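Local coordinates for protein aminotransferase, class I and II (Erwinia tasmaniensis, PDB 5Z0Q) that binds pyridoxal-5'-phosphate and belongs, as one chain of a two-chain assembly, to the class I and II aminotransferase family, at residues D49-A54 and Y279-A284; I106-F111 and K133-Q138; V181-E186 and V211-V216; R231-M236 and A252-P257; L349-G354 and R361-N366. All coordinates share one frame; numbering follows the deposited sequence.

Contact 1: residues D49-A54 and Y279-A284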
# COMPACT_ATOMS: atom_id res chain seq x y z
N ASP A 49 16.85 13.90 11.48
CA ASP A 49 17.69 12.88 12.11
C ASP A 49 16.86 11.89 12.92
O ASP A 49 17.19 10.70 12.96
CB ASP A 49 18.75 13.54 12.99
CG ASP A 49 19.85 14.21 12.19
OD1 ASP A 49 20.15 13.73 11.07
OD2 ASP A 49 20.42 15.21 12.68
N CYS A 50 15.79 12.37 13.55
CA CYS A 50 14.94 11.47 14.33
C CYS A 50 14.25 10.44 13.45
O CYS A 50 14.04 9.30 13.89
CB CYS A 50 13.91 12.27 15.12
SG CYS A 50 12.86 13.33 14.10
N ILE A 51 13.89 10.81 12.22
CA ILE A 51 13.27 9.86 11.31
C ILE A 51 14.28 8.81 10.87
O ILE A 51 13.99 7.61 10.86
CB ILE A 51 12.66 10.59 10.10
CG1 ILE A 51 11.53 11.51 10.55
CG2 ILE A 51 12.17 9.59 9.06
CD1 ILE A 51 10.94 12.35 9.42
N ILE A 52 15.49 9.25 10.51
CA ILE A 52 16.50 8.32 10.02
C ILE A 52 16.98 7.40 11.15
O ILE A 52 17.13 6.19 10.96
CB ILE A 52 17.67 9.09 9.38
CG1 ILE A 52 17.18 9.83 8.13
CG2 ILE A 52 18.82 8.15 9.04
CD1 ILE A 52 18.26 10.60 7.42
N ASP A 53 17.21 7.97 12.34
CA ASP A 53 17.64 7.15 13.47
C ASP A 53 16.56 6.15 13.88
O ASP A 53 16.89 5.03 14.30
CB ASP A 53 18.01 8.04 14.66
CG ASP A 53 19.22 8.91 14.37
OD1 ASP A 53 19.73 8.87 13.23
OD2 ASP A 53 19.66 9.64 15.28
N ALA A 54 15.29 6.52 13.77
CA ALA A 54 14.22 5.58 14.08
C ALA A 54 14.15 4.46 13.06
O ALA A 54 13.93 3.29 13.41
CB ALA A 54 12.88 6.30 14.17
N TYR A 279 5.38 3.13 9.41
CA TYR A 279 4.87 3.49 10.73
C TYR A 279 5.96 4.10 11.60
O TYR A 279 5.71 5.06 12.34
CB TYR A 279 4.28 2.26 11.42
CG TYR A 279 2.83 1.99 11.10
CD1 TYR A 279 1.92 3.04 10.99
CD2 TYR A 279 2.37 0.70 10.92
CE1 TYR A 279 0.59 2.80 10.70
CE2 TYR A 279 1.04 0.45 10.63
CZ TYR A 279 0.16 1.50 10.52
OH TYR A 279 -1.17 1.25 10.23
N VAL A 280 7.18 3.57 11.51
CA VAL A 280 8.27 4.05 12.35
C VAL A 280 8.66 5.47 11.96
O VAL A 280 8.94 6.31 12.83
CB VAL A 280 9.47 3.08 12.27
CG1 VAL A 280 10.65 3.63 13.05
CG2 VAL A 280 9.08 1.71 12.80
N ALA A 281 8.69 5.76 10.66
CA ALA A 281 9.08 7.09 10.22
C ALA A 281 8.00 8.12 10.53
O ALA A 281 8.31 9.25 10.94
CB ALA A 281 9.39 7.08 8.72
N ALA A 282 6.73 7.76 10.34
CA ALA A 282 5.65 8.71 10.60
C ALA A 282 5.55 9.05 12.08
O ALA A 282 5.23 10.18 12.44
CB ALA A 282 4.33 8.15 10.08
N SER A 283 5.82 8.07 12.95
CA SER A 283 5.81 8.34 14.39
C SER A 283 6.93 9.30 14.77
O SER A 283 6.68 10.32 15.42
CB SER A 283 5.94 7.03 15.17
OG SER A 283 4.75 6.27 15.10
N ALA A 284 8.16 9.00 14.35
CA ALA A 284 9.29 9.87 14.68
C ALA A 284 9.13 11.26 14.06
O ALA A 284 9.64 12.24 14.61
CB ALA A 284 10.60 9.23 14.23
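I51 and A54 of helix 49-59 meet V280, A281 and A284 of helix 276-288 in an apolar, nearly antiparallel helix-helix contact, joining a helix near the N-terminus to one some 225 residues on, with helix 71-83 behind the later helix and the second subunit beside the earlier one. Over the two short segments the axes come within 8.3 Å at an angle of 150°, a close approach that goes with the small residues along the seam. The CB of A54 points at the facing helix and touches two methyls there: A284 CB at 3.7 Å, and V280 CG1 at the same separation. V280 CG1 stands anti to its own backbone N (chi1 175°) and also rests on the backbone of A54, near its C and O. A284 CB, directed at helix 49-59, settles on the turn of that helix before A54, 3.5 Å from C50 O and 4.0 Å from I51 CA. I51 uses both branches: CG2 lies 3.8 Å from A281 CB, while CG1 passes A284 CB at a longer distance. L55 extends the cover over A281. S283 turns instead to helix 71-83, and I52 packs on G62 of the second subunit. Methyl and methylene groups thus carry the seam, and cohesion comes mainly from close fit and the burial of apolar surface.

Contact 2: residues I106-F111 and K133-Q138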
# COMPACT_ATOMS: atom_id res chain seq x y z
N ILE A 106 -11.23 5.75 -1.86
CA ILE A 106 -12.14 4.97 -1.02
C ILE A 106 -13.34 5.81 -0.62
O ILE A 106 -14.48 5.34 -0.63
CB ILE A 106 -11.40 4.43 0.22
CG1 ILE A 106 -10.25 3.51 -0.20
CG2 ILE A 106 -12.36 3.68 1.12
CD1 ILE A 106 -9.30 3.21 0.94
N ALA A 107 -13.11 7.08 -0.27
CA ALA A 107 -14.20 7.95 0.14
C ALA A 107 -15.24 8.11 -0.97
O ALA A 107 -16.45 8.10 -0.71
CB ALA A 107 -13.66 9.32 0.56
N VAL A 108 -14.79 8.24 -2.22
CA VAL A 108 -15.72 8.41 -3.33
C VAL A 108 -16.47 7.11 -3.60
O VAL A 108 -17.68 7.13 -3.87
CB VAL A 108 -14.97 8.91 -4.58
CG1 VAL A 108 -15.92 9.01 -5.77
CG2 VAL A 108 -14.33 10.27 -4.30
N ARG A 109 -15.78 5.97 -3.54
CA ARG A 109 -16.43 4.70 -3.81
C ARG A 109 -17.41 4.32 -2.70
O ARG A 109 -18.38 3.60 -2.96
CB ARG A 109 -15.39 3.59 -3.98
CG ARG A 109 -14.26 3.91 -4.95
CD ARG A 109 -14.51 3.37 -6.34
NE ARG A 109 -13.43 3.74 -7.25
CZ ARG A 109 -12.33 3.01 -7.43
NH1 ARG A 109 -12.16 1.87 -6.78
NH2 ARG A 109 -11.40 3.42 -8.28
N ALA A 110 -17.17 4.79 -1.48
CA ALA A 110 -17.97 4.37 -0.33
C ALA A 110 -19.07 5.35 0.05
O ALA A 110 -20.10 4.93 0.58
CB ALA A 110 -17.06 4.16 0.89
N PHE A 111 -18.88 6.65 -0.20
CA PHE A 111 -19.84 7.67 0.21
C PHE A 111 -20.65 8.22 -0.96
O PHE A 111 -21.33 9.24 -0.80
CB PHE A 111 -19.11 8.81 0.92
CG PHE A 111 -18.31 8.36 2.11
CD1 PHE A 111 -18.77 7.35 2.94
CD2 PHE A 111 -17.08 8.94 2.40
CE1 PHE A 111 -18.03 6.93 4.03
CE2 PHE A 111 -16.34 8.53 3.49
CZ PHE A 111 -16.82 7.52 4.31
N LYS A 133 -13.96 10.09 -11.76
CA LYS A 133 -13.84 9.63 -13.14
C LYS A 133 -13.64 8.12 -13.20
O LYS A 133 -14.25 7.44 -14.03
CB LYS A 133 -12.69 10.37 -13.83
CG LYS A 133 -12.59 10.15 -15.32
CD LYS A 133 -11.45 10.97 -15.90
CE LYS A 133 -11.32 10.79 -17.40
NZ LYS A 133 -10.19 11.60 -17.94
N LEU A 134 -12.79 7.58 -12.32
CA LEU A 134 -12.54 6.15 -12.30
C LEU A 134 -13.65 5.37 -11.60
O LEU A 134 -13.77 4.16 -11.82
CB LEU A 134 -11.21 5.86 -11.60
CG LEU A 134 -9.97 6.56 -12.16
CD1 LEU A 134 -8.72 6.12 -11.41
CD2 LEU A 134 -9.83 6.30 -13.65
N ALA A 135 -14.46 6.03 -10.78
CA ALA A 135 -15.55 5.39 -10.07
C ALA A 135 -16.89 5.53 -10.79
O ALA A 135 -17.91 5.08 -10.25
CB ALA A 135 -15.67 5.95 -8.65
N GLY A 136 -16.91 6.12 -11.98
CA GLY A 136 -18.16 6.31 -12.69
C GLY A 136 -19.06 7.37 -12.11
O GLY A 136 -20.29 7.26 -12.21
N ARG A 137 -18.48 8.41 -11.50
CA ARG A 137 -19.24 9.49 -10.89
C ARG A 137 -18.97 10.78 -11.65
O ARG A 137 -17.82 11.13 -11.91
CB ARG A 137 -18.86 9.66 -9.42
CG ARG A 137 -18.85 8.38 -8.61
CD ARG A 137 -20.22 7.73 -8.58
NE ARG A 137 -20.39 6.87 -7.41
CZ ARG A 137 -20.00 5.60 -7.35
NH1 ARG A 137 -19.42 5.03 -8.40
NH2 ARG A 137 -20.19 4.90 -6.24
N GLN A 138 -20.04 11.50 -12.00
CA GLN A 138 -19.88 12.82 -12.59
C GLN A 138 -19.46 13.81 -11.51
O GLN A 138 -19.74 13.64 -10.32
CB GLN A 138 -21.17 13.27 -13.27
CG GLN A 138 -22.34 13.56 -12.34
CD GLN A 138 -23.06 12.30 -11.86
OE1 GLN A 138 -22.44 11.28 -11.57
NE2 GLN A 138 -24.39 12.38 -11.78
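R109 of helix 101-111 reaches across to L134 and A135, where helix 127-134 gives out. Its CB leaves the helix beside the facing segment rather than straight at it, and CG lies beside the backbone N. The bend at chi2 (-96°) then sets CD against the methyl of A135, with R109 CD to A135 CB at 3.7 Å. NE comes next, 3.4 Å from A135 CB, and at the tip NH2 stands 4.1 Å from L134 CB. Both methyl and methylene lie at the edge of the guanidinium, near its plane, so the arginine meets this helix end through carbon contacts. R109 also packs on M266 of its own chain and on M270 of the second subunit.

The neighbouring V108 adds a second contact to A135 and one to R137: its CG1 lies 4.2 Å from A135 CB and 4.1 Å from R137 CG. The side chains of V108 and R137 pass one another pointing opposite ways. At the polar end of R137, T112 O accepts a hydrogen bond from NH2. Between A135 and R137 the chain turns through G136, whose positive phi (73°) belongs to a Schellman motif. From there it runs into strand 139-146, parallel to strand 117-122, closing the beta-alpha-beta crossover made with helix 127-134, an arrangement typical of the large alpha/beta domain of fold-type I pyridoxal-phosphate enzymes.

Contact 3: residues V181-E186 and V211-V216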
# COMPACT_ATOMS: atom_id res chain seq x y z
N VAL A 181 -4.72 29.12 2.63
CA VAL A 181 -5.11 28.66 3.95
C VAL A 181 -6.46 29.28 4.27
O VAL A 181 -6.56 30.49 4.50
CB VAL A 181 -4.06 29.03 5.01
CG1 VAL A 181 -4.57 28.66 6.40
CG2 VAL A 181 -2.74 28.34 4.72
N TYR A 182 -7.51 28.46 4.26
CA TYR A 182 -8.86 28.98 4.45
C TYR A 182 -9.06 29.46 5.88
O TYR A 182 -8.67 28.80 6.84
CB TYR A 182 -9.89 27.91 4.10
CG TYR A 182 -9.96 27.59 2.63
CD1 TYR A 182 -10.67 28.41 1.75
CD2 TYR A 182 -9.30 26.48 2.11
CE1 TYR A 182 -10.73 28.12 0.40
CE2 TYR A 182 -9.36 26.19 0.76
CZ TYR A 182 -10.07 27.02 -0.09
OH TYR A 182 -10.12 26.73 -1.44
N ARG A 183 -9.67 30.64 6.01
CA ARG A 183 -9.94 31.23 7.31
C ARG A 183 -11.17 30.58 7.95
O ARG A 183 -11.85 29.74 7.35
CB ARG A 183 -10.13 32.74 7.18
CG ARG A 183 -8.91 33.48 6.66
CD ARG A 183 -7.73 33.38 7.62
NE ARG A 183 -6.62 34.22 7.19
CZ ARG A 183 -5.65 33.83 6.36
NH1 ARG A 183 -5.67 32.60 5.87
NH2 ARG A 183 -4.68 34.66 6.03
N ARG A 184 -11.47 30.98 9.18
CA ARG A 184 -12.57 30.36 9.91
C ARG A 184 -13.92 30.74 9.31
O ARG A 184 -14.83 29.91 9.25
CB ARG A 184 -12.51 30.75 11.39
CG ARG A 184 -13.40 29.91 12.28
CD ARG A 184 -13.07 30.09 13.75
NE ARG A 184 -13.80 29.13 14.57
CZ ARG A 184 -13.33 27.94 14.92
NH1 ARG A 184 -12.13 27.55 14.53
NH2 ARG A 184 -14.07 27.13 15.67
N LYS A 185 -14.07 31.99 8.87
CA LYS A 185 -15.32 32.41 8.25
C LYS A 185 -15.56 31.70 6.92
O LYS A 185 -16.70 31.42 6.57
CB LYS A 185 -15.33 33.93 8.05
CG LYS A 185 -15.29 34.74 9.34
CD LYS A 185 -16.66 34.80 10.00
CE LYS A 185 -17.63 35.64 9.19
NZ LYS A 185 -18.93 35.83 9.90
N GLU A 186 -14.49 31.40 6.19
CA GLU A 186 -14.63 30.72 4.91
C GLU A 186 -14.96 29.25 5.10
O GLU A 186 -15.72 28.67 4.32
CB GLU A 186 -13.36 30.89 4.07
CG GLU A 186 -12.80 32.30 4.09
CD GLU A 186 -11.62 32.47 3.16
OE1 GLU A 186 -11.81 33.04 2.06
OE2 GLU A 186 -10.50 32.04 3.52
N VAL A 211 1.91 25.79 7.21
CA VAL A 211 1.32 27.13 7.24
C VAL A 211 2.43 28.13 7.55
O VAL A 211 3.11 28.03 8.57
CB VAL A 211 0.19 27.21 8.27
CG1 VAL A 211 -0.37 28.62 8.32
CG2 VAL A 211 -0.90 26.21 7.93
N LEU A 212 2.60 29.11 6.66
CA LEU A 212 3.64 30.12 6.82
C LEU A 212 3.13 31.45 7.34
O LEU A 212 3.92 32.23 7.90
CB LEU A 212 4.37 30.36 5.49
CG LEU A 212 4.91 29.16 4.72
CD1 LEU A 212 5.56 29.64 3.43
CD2 LEU A 212 5.90 28.37 5.56
N GLU A 213 1.85 31.75 7.16
CA GLU A 213 1.33 33.06 7.51
C GLU A 213 1.25 33.21 9.02
O GLU A 213 0.67 32.34 9.69
CB GLU A 213 -0.04 33.27 6.87
CG GLU A 213 -0.33 34.72 6.47
CD GLU A 213 0.55 35.19 5.33
OE1 GLU A 213 1.13 34.34 4.61
OE2 GLU A 213 0.67 36.42 5.13
N PRO A 214 1.81 34.27 9.60
CA PRO A 214 1.77 34.43 11.05
C PRO A 214 0.36 34.75 11.54
O PRO A 214 -0.47 35.28 10.80
CB PRO A 214 2.73 35.59 11.31
CG PRO A 214 2.69 36.38 10.04
CD PRO A 214 2.52 35.38 8.94
N GLY A 215 0.11 34.39 12.80
CA GLY A 215 -1.14 34.74 13.45
C GLY A 215 -2.33 33.95 12.93
O GLY A 215 -3.46 34.12 13.40
N VAL A 216 -2.09 33.09 11.95
CA VAL A 216 -3.14 32.30 11.31
C VAL A 216 -2.88 30.83 11.58
O VAL A 216 -1.81 30.31 11.25
CB VAL A 216 -3.22 32.57 9.79
CG1 VAL A 216 -4.39 31.80 9.18
CG2 VAL A 216 -3.36 34.05 9.52
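R183 and V216 form the tighter part of this surface contact, while the other pairs meet at longer range. The R183 side chain crosses that of V216 at about a right angle. V216 CG1, anti to its own backbone N (chi1 -177°), sits over one face of the guanidinium, offset toward the rim and 3.6 Å from R183 NH1. V216 CG2 reaches NH2 of the same group at 3.8 Å.

Elsewhere the spacing widens. The buried V181 places CG1 4.2 Å from V216 CG1 and CG2 4.3 Å from V211 CG2. E213 offers R183 its methylene, CG standing 4.4 Å from NH2, while its carboxylate stays apart. The solvent side is the type II turn from E213 to V216, with P214 and G215 exposed at its middle. R183 also occupies the N-cap of helix 184-197, where its backbone N donates a nearly straight bond (178°) of 3.0 Å to the anti lone pair of E186 OE2; that oxygen also pairs with R150. V216 therefore covers a charged group whose salt-bridge partner, E323, lies outside both segments, and this apolar cover may strengthen the R183-E323 pair by shielding it from water.

Contact 4: residues R231-M236 and A252-P257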
# COMPACT_ATOMS: atom_id res chain seq x y z
N ARG A 231 -20.17 14.35 9.71
CA ARG A 231 -20.51 14.31 8.29
C ARG A 231 -19.27 14.34 7.40
O ARG A 231 -19.42 14.46 6.18
CB ARG A 231 -21.43 15.48 7.93
CG ARG A 231 -20.72 16.83 7.88
CD ARG A 231 -21.70 18.01 7.90
NE ARG A 231 -22.74 17.90 6.88
CZ ARG A 231 -24.03 17.72 7.15
NH1 ARG A 231 -24.44 17.63 8.40
NH2 ARG A 231 -24.90 17.64 6.16
N SER A 232 -18.07 14.21 7.96
CA SER A 232 -16.85 14.43 7.21
C SER A 232 -15.83 13.33 7.48
O SER A 232 -15.98 12.52 8.40
CB SER A 232 -16.22 15.79 7.55
OG SER A 232 -15.69 15.79 8.87
N ILE A 233 -14.79 13.32 6.65
CA ILE A 233 -13.62 12.48 6.83
C ILE A 233 -12.39 13.36 6.62
O ILE A 233 -12.34 14.14 5.65
CB ILE A 233 -13.60 11.28 5.87
CG1 ILE A 233 -12.25 10.56 5.93
CG2 ILE A 233 -13.93 11.71 4.45
CD1 ILE A 233 -12.11 9.44 4.92
N THR A 234 -11.42 13.26 7.52
CA THR A 234 -10.24 14.12 7.51
C THR A 234 -9.02 13.29 7.15
O THR A 234 -8.73 12.28 7.80
CB THR A 234 -10.06 14.79 8.88
OG1 THR A 234 -11.30 15.38 9.29
CG2 THR A 234 -8.99 15.87 8.81
N LEU A 235 -8.29 13.73 6.12
CA LEU A 235 -7.10 13.04 5.64
C LEU A 235 -5.87 13.84 6.03
O LEU A 235 -5.73 15.00 5.64
CB LEU A 235 -7.15 12.85 4.12
CG LEU A 235 -8.28 11.98 3.57
CD1 LEU A 235 -8.27 11.99 2.05
CD2 LEU A 235 -8.16 10.56 4.09
N MET A 236 -4.98 13.21 6.80
CA MET A 236 -3.76 13.86 7.26
C MET A 236 -2.60 12.87 7.20
O MET A 236 -2.79 11.66 7.25
CB MET A 236 -3.91 14.42 8.68
CG MET A 236 -4.89 15.57 8.79
SD MET A 236 -5.15 16.10 10.49
CE MET A 236 -5.70 14.57 11.23
N ALA A 252 -6.89 8.51 8.20
CA ALA A 252 -8.17 9.17 7.99
C ALA A 252 -8.91 9.24 9.32
O ALA A 252 -8.91 8.27 10.09
CB ALA A 252 -9.02 8.42 6.96
N VAL A 253 -9.53 10.38 9.59
CA VAL A 253 -10.25 10.62 10.84
C VAL A 253 -11.73 10.67 10.51
O VAL A 253 -12.21 11.65 9.93
CB VAL A 253 -9.78 11.91 11.53
CG1 VAL A 253 -10.45 12.04 12.89
CG2 VAL A 253 -8.27 11.92 11.66
N ILE A 254 -12.46 9.63 10.88
CA ILE A 254 -13.89 9.51 10.62
C ILE A 254 -14.60 9.40 11.96
O ILE A 254 -14.70 8.31 12.53
CB ILE A 254 -14.20 8.30 9.72
CG1 ILE A 254 -13.12 8.15 8.64
CG2 ILE A 254 -15.57 8.46 9.08
CD1 ILE A 254 -13.23 6.87 7.85
N PRO A 255 -15.11 10.51 12.50
CA PRO A 255 -15.82 10.43 13.78
C PRO A 255 -17.14 9.68 13.70
O PRO A 255 -17.55 9.07 14.70
CB PRO A 255 -16.03 11.91 14.16
CG PRO A 255 -15.03 12.66 13.34
CD PRO A 255 -14.91 11.90 12.06
N ASN A 256 -17.81 9.71 12.56
CA ASN A 256 -19.09 9.02 12.43
C ASN A 256 -18.86 7.51 12.43
O ASN A 256 -18.07 7.01 11.62
CB ASN A 256 -19.80 9.45 11.15
CG ASN A 256 -21.25 9.01 11.09
OD1 ASN A 256 -21.57 7.86 11.40
ND2 ASN A 256 -22.13 9.92 10.70
N PRO A 257 -19.52 6.76 13.31
CA PRO A 257 -19.32 5.30 13.31
C PRO A 257 -19.83 4.62 12.06
O PRO A 257 -19.17 3.72 11.53
CB PRO A 257 -20.08 4.84 14.57
CG PRO A 257 -20.22 6.07 15.41
CD PRO A 257 -20.35 7.21 14.44
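I233 and I254 run alongside each other in the same direction, I233 CG1 to I254 CG1 at 3.7 Å, on the side of L235 and A252, with I254 just beyond the end of its strand. The small A252 is flanked by larger side chains from the neighbouring strand: its CB lies 3.8 Å from I233 CD1 and 3.7 Å from L235 CD2. F263 of helix 257-267 covers both isoleucines, and I104 of helix 101-111 packs on L235, whose side chain is about 7 Å from the bound pyridoxal-5'-phosphate. On the other face T234 and V253 stand directly paired, CB to CB at 3.9 Å, and both touch W87. M236 joins them from one side: the bend at chi3 (-57°) swings CE to 3.7 Å from V253 CG2, and the two side chains cross obliquely.

The backbones between these faces run antiparallel. T234 and V253 are the hydrogen-bonded pair, V253 N to T234 O measuring 2.7 Å and T234 N to V253 O 3.0 Å; L235 and A252 are the non-hydrogen-bonded pair that follows. Along its other edge strand 232-236 joins the parallel strand 200-204 through the backbones of I233 and L235. Beyond strand 250-253, N256 caps helix 257-267 and its ND2 donates to Q230 O. The polar backbone is thus paired within the sheet while mainly apolar groups pack on both faces.

Contact 5: residues L349-G354 and R361-N366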
# COMPACT_ATOMS: atom_id res chain seq x y z
N LEU A 349 13.35 24.42 -17.71
CA LEU A 349 12.54 24.55 -16.51
C LEU A 349 11.43 23.51 -16.56
O LEU A 349 10.57 23.56 -17.44
CB LEU A 349 11.96 25.96 -16.38
CG LEU A 349 13.00 27.06 -16.18
CD1 LEU A 349 12.43 28.42 -16.55
CD2 LEU A 349 13.51 27.06 -14.75
N GLY A 350 11.45 22.58 -15.60
CA GLY A 350 10.45 21.53 -15.56
C GLY A 350 9.39 21.74 -14.50
O GLY A 350 9.55 21.30 -13.36
N PHE A 351 8.31 22.40 -14.87
CA PHE A 351 7.21 22.70 -13.96
C PHE A 351 6.12 21.65 -14.09
O PHE A 351 6.07 20.86 -15.04
CB PHE A 351 6.64 24.09 -14.24
CG PHE A 351 7.61 25.21 -14.02
CD1 PHE A 351 8.61 25.10 -13.06
CD2 PHE A 351 7.53 26.37 -14.77
CE1 PHE A 351 9.50 26.13 -12.86
CE2 PHE A 351 8.42 27.41 -14.58
CZ PHE A 351 9.41 27.29 -13.62
N SER A 352 5.22 21.64 -13.10
CA SER A 352 4.00 20.85 -13.18
C SER A 352 3.00 21.58 -14.06
O SER A 352 2.63 22.73 -13.78
CB SER A 352 3.42 20.60 -11.79
OG SER A 352 4.07 19.52 -11.15
N SER A 353 2.56 20.93 -15.14
CA SER A 353 1.61 21.54 -16.05
C SER A 353 0.28 21.77 -15.35
O SER A 353 -0.25 20.87 -14.68
CB SER A 353 1.41 20.66 -17.28
OG SER A 353 0.47 21.24 -18.17
N GLY A 354 -0.27 22.97 -15.50
CA GLY A 354 -1.56 23.29 -14.91
C GLY A 354 -2.73 22.60 -15.56
O GLY A 354 -3.83 22.60 -14.99
N ARG A 361 -3.40 27.38 -18.32
CA ARG A 361 -2.68 28.64 -18.38
C ARG A 361 -1.69 28.81 -17.24
O ARG A 361 -0.94 29.80 -17.23
CB ARG A 361 -3.67 29.81 -18.39
CG ARG A 361 -4.50 29.92 -19.66
CD ARG A 361 -3.62 30.12 -20.88
NE ARG A 361 -3.70 28.99 -21.80
CZ ARG A 361 -2.98 28.88 -22.91
NH1 ARG A 361 -2.14 29.85 -23.25
NH2 ARG A 361 -3.12 27.82 -23.69
N PHE A 362 -1.66 27.89 -16.29
CA PHE A 362 -0.82 28.00 -15.11
C PHE A 362 0.26 26.92 -15.11
O PHE A 362 0.18 25.91 -15.82
CB PHE A 362 -1.65 27.87 -13.83
CG PHE A 362 -2.54 29.05 -13.55
CD1 PHE A 362 -3.64 29.31 -14.35
CD2 PHE A 362 -2.29 29.88 -12.47
CE1 PHE A 362 -4.46 30.39 -14.09
CE2 PHE A 362 -3.10 30.96 -12.20
CZ PHE A 362 -4.19 31.22 -13.01
N VAL A 363 1.29 27.16 -14.31
CA VAL A 363 2.35 26.19 -14.04
C VAL A 363 2.61 26.18 -12.54
O VAL A 363 2.62 27.23 -11.90
CB VAL A 363 3.64 26.50 -14.82
CG1 VAL A 363 3.46 26.21 -16.31
CG2 VAL A 363 4.06 27.95 -14.61
N ARG A 364 2.80 24.98 -11.98
CA ARG A 364 3.06 24.85 -10.56
C ARG A 364 4.57 24.85 -10.31
O ARG A 364 5.30 24.05 -10.91
CB ARG A 364 2.42 23.58 -9.99
CG ARG A 364 2.25 23.61 -8.48
CD ARG A 364 1.56 22.37 -7.95
NE ARG A 364 2.40 21.18 -8.08
CZ ARG A 364 2.12 20.00 -7.53
NH1 ARG A 364 1.01 19.85 -6.81
NH2 ARG A 364 2.94 18.97 -7.70
N PHE A 365 5.02 25.73 -9.43
CA PHE A 365 6.43 25.92 -9.14
C PHE A 365 6.76 25.27 -7.80
O PHE A 365 6.16 25.62 -6.77
CB PHE A 365 6.78 27.41 -9.11
CG PHE A 365 8.25 27.70 -9.23
CD1 PHE A 365 9.13 27.37 -8.21
CD2 PHE A 365 8.75 28.33 -10.36
CE1 PHE A 365 10.48 27.64 -8.33
CE2 PHE A 365 10.10 28.61 -10.47
CZ PHE A 365 10.96 28.26 -9.46
N ASN A 366 7.70 24.33 -7.81
CA ASN A 366 8.15 23.66 -6.59
C ASN A 366 9.43 24.34 -6.13
O ASN A 366 10.51 24.08 -6.66
CB ASN A 366 8.37 22.17 -6.85
CG ASN A 366 8.60 21.38 -5.57
OD1 ASN A 366 9.03 21.93 -4.55
ND2 ASN A 366 8.33 20.08 -5.62
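R364 N donates to S352 O at 2.9 Å in a nearly straight bond (174°), and S352 N returns a longer one of 3.3 Å to R364 O, which makes these two residues an antiparallel hydrogen-bonded pair. V363 CA adds a CA-H...O contact to the same S352 oxygen. Farther on, G354 N makes a weak bond to F362 O. The side chains of the pair stand on one face of the sheet, S352 CB against R364 CB at 3.6 Å. A bend at chi3 (68°) brings NE of R364 beside the serine. Beyond it, NH2 is held by W39 O, and NH1 makes a weak bond to N176, a residue of the pyridoxal-5'-phosphate pocket. The side chain of R364 comes to about 5 Å from that ligand.

Strands 349-353 and 362-364 form a beta hairpin in the smaller, five-stranded mixed sheet of the fold, where strand 36-38 flanks the first parallel to it and strand 329-331 flanks the second. S353 and V363, the non-hydrogen-bonded pair, face A341 of helix 340-345. On that side F351 places its CB 3.6 Å from R364 O and its ring CD2 3.8 Å from V363 CG2. The far end of the ring reaches F365, CE1 to CD2 at 3.4 Å; the two rings meet obliquely, planes at 42° and centroids 4.9 Å apart. L349 CB lies over one face of the F351 ring, toward the rim, and F344 meets the same ring. L374 and M381 of helix 371-385 pack on F365, while the end of F362 leads away from strand 349-353 to stack on W329.

How the contacts relate
Contact 1 closes the longest loop of the five and encloses contacts 2, 3 and 4, which follow one another in series; contact 5 comes after all of them. Contacts 2 and 4 are neighbours around the eight-stranded sheet, their centres 17 Å apart, and touch where F111 packs on I233. Contact 5 belongs to the separate five-stranded sheet, its centre 32 Å from that of contact 4 and on the opposite side of the chain's centre. Contact 3 is 21 Å from contact 4 and 25 Å from contact 5, centre to centre. Contacts 4 and 5 each come close to a bound pyridoxal-5'-phosphate and belong to different sheets, while contacts 1 and 2 border the second subunit.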